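Local coordinates for nitroreductase (Desulfitobacterium hafniense, PDB 3PXV), which binds FMN and, as a member of the nitroreductase family, probably uses the flavin to catalyse oxidation-reduction reactions, at the interface of chains A and B. Sequence-based numbering; all coordinates share one arbitrary frame. Chains: chain A/B, Nitroreductase.

The interface of chains A and B. Residues chain A 51-55, 58, 153; chain B 186-189.
One face of the B:Tyr187 phenol ring carries a methyl of A:Val52, CG2, 4.1 Å above the plane and shifted toward the rim. The CD2–CE2 side of the ring runs along the same valine, CD2 coming 3.7 Å from A:Val52 CB, and the two side chains point the same way from neighbouring strands. The guanidinium of A:Arg153 has A:Leu58 CD1 near the rim of one face, within chain A. The amide of A:Asn55 lies almost in plane with its partner: ND2 donates to the terminal carboxylate oxygen O of B:Glu189 at 3.1 Å, on a lone pair. Its other end, OD1, accepts from A:Leu58 N at 2.7 Å, capping the start of helix 56-71, so the amide is gripped at both ends and its rotation fixed. An alanine at A:Asn55 would remove both bonds and would probably loosen the helix start as well as the chain B terminus. B:Glu189 also folds its side chain, bent at chi2 (-78°), alongside A:Lys54, whose NZ forms a salt bridge with the syn lone pair of OE1 at 2.8 Å. On the opposite side of the strand pair, B:Val188 places CG2 3.6 Å from A:Ile51 CG2, while CG1 reaches A:Leu58 CD2 at roughly a right angle. Backbone bonds bind the strands in parallel: A:Val52 N to B:Thr186 O, B:Val188 N to A:Val52 O at 2.7 Å, and A:Lys54 N to B:Val188 O. Strand 185-188 of chain B thus extends the sheet of chain A beside strand 50-53, a C-terminal strand exchange that its two-fold twin repeats, as expected for the intertwined dimers of nitroreductases.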
# COMPACT_ATOMS: atom_id res chain seq x y z
N ILE A 51 5.40 8.30 -12.30
CA ILE A 51 5.33 8.94 -13.62
C ILE A 51 4.01 9.72 -13.68
O ILE A 51 2.93 9.13 -13.68
CB ILE A 51 5.42 7.89 -14.77
CG1 ILE A 51 6.69 7.04 -14.64
CG2 ILE A 51 5.40 8.55 -16.10
CD1 ILE A 51 6.74 5.80 -15.58
N VAL A 52 4.13 11.05 -13.68
CA VAL A 52 2.96 11.93 -13.76
C VAL A 52 2.63 12.16 -15.23
O VAL A 52 3.37 12.81 -15.95
CB VAL A 52 3.19 13.24 -13.03
CG1 VAL A 52 1.94 14.08 -13.08
CG2 VAL A 52 3.65 12.94 -11.59
N VAL A 53 1.50 11.61 -15.65
CA VAL A 53 1.06 11.61 -17.03
C VAL A 53 0.01 12.66 -17.27
O VAL A 53 -1.13 12.52 -16.79
CB VAL A 53 0.48 10.22 -17.37
CG1 VAL A 53 -0.08 10.22 -18.78
CG2 VAL A 53 1.55 9.16 -17.18
N LYS A 54 0.39 13.70 -18.01
CA LYS A 54 -0.52 14.80 -18.35
C LYS A 54 -0.93 14.80 -19.82
O LYS A 54 -1.77 15.60 -20.22
CB LYS A 54 0.14 16.15 -18.03
CG LYS A 54 0.30 16.40 -16.55
CD LYS A 54 1.26 17.52 -16.24
CE LYS A 54 0.80 18.86 -16.80
NZ LYS A 54 1.87 19.84 -16.50
N ASN A 55 -0.36 13.90 -20.60
CA ASN A 55 -0.59 13.86 -22.06
C ASN A 55 -1.94 13.22 -22.39
O ASN A 55 -2.13 12.02 -22.22
CB ASN A 55 0.56 13.13 -22.74
CG ASN A 55 0.47 13.16 -24.24
OD1 ASN A 55 -0.27 12.40 -24.84
ND2 ASN A 55 1.30 13.97 -24.87
N LEU A 58 -1.95 10.26 -25.05
CA LEU A 58 -1.44 8.99 -24.51
C LEU A 58 -2.56 8.32 -23.67
O LEU A 58 -2.86 7.13 -23.86
CB LEU A 58 -0.17 9.21 -23.66
CG LEU A 58 0.53 7.98 -23.07
CD1 LEU A 58 0.78 6.93 -24.14
CD2 LEU A 58 1.87 8.32 -22.36
N ARG A 153 6.76 5.14 -24.21
CA ARG A 153 6.11 6.45 -24.25
C ARG A 153 5.96 7.02 -22.88
O ARG A 153 6.02 8.23 -22.72
CB ARG A 153 4.75 6.39 -24.97
CG ARG A 153 4.89 6.21 -26.48
CD ARG A 153 3.55 5.98 -27.19
NE ARG A 153 2.65 7.13 -27.25
CZ ARG A 153 1.45 7.12 -27.84
NH1 ARG A 153 0.99 6.02 -28.44
NH2 ARG A 153 0.70 8.22 -27.84
N THR B 186 9.05 11.54 -12.81
CA THR B 186 9.16 12.20 -14.11
C THR B 186 7.76 12.62 -14.53
O THR B 186 6.78 12.18 -13.94
CB THR B 186 9.74 11.29 -15.20
OG1 THR B 186 9.04 10.04 -15.17
CG2 THR B 186 11.24 11.04 -14.99
N TYR B 187 7.68 13.48 -15.55
CA TYR B 187 6.43 13.98 -16.08
C TYR B 187 6.29 13.65 -17.57
O TYR B 187 7.23 13.79 -18.30
CB TYR B 187 6.38 15.48 -15.90
CG TYR B 187 6.14 15.90 -14.49
CD1 TYR B 187 7.15 15.86 -13.53
CD2 TYR B 187 4.90 16.37 -14.10
CE1 TYR B 187 6.92 16.25 -12.23
CE2 TYR B 187 4.65 16.77 -12.79
CZ TYR B 187 5.66 16.70 -11.87
OH TYR B 187 5.38 17.10 -10.60
N VAL B 188 5.14 13.15 -17.99
CA VAL B 188 4.90 12.91 -19.41
C VAL B 188 3.87 13.97 -19.81
O VAL B 188 2.67 13.84 -19.53
CB VAL B 188 4.43 11.49 -19.68
CG1 VAL B 188 4.22 11.28 -21.19
CG2 VAL B 188 5.46 10.51 -19.11
N GLU B 189 4.37 15.05 -20.41
CA GLU B 189 3.56 16.20 -20.77
C GLU B 189 2.86 15.96 -22.10
O GLU B 189 3.39 15.25 -22.98
CB GLU B 189 4.43 17.47 -20.89
CG GLU B 189 5.24 17.88 -19.67
CD GLU B 189 4.44 18.58 -18.57
OE1 GLU B 189 3.28 19.03 -18.79
OE2 GLU B 189 5.03 18.69 -17.47
OXT GLU B 189 1.75 16.47 -22.31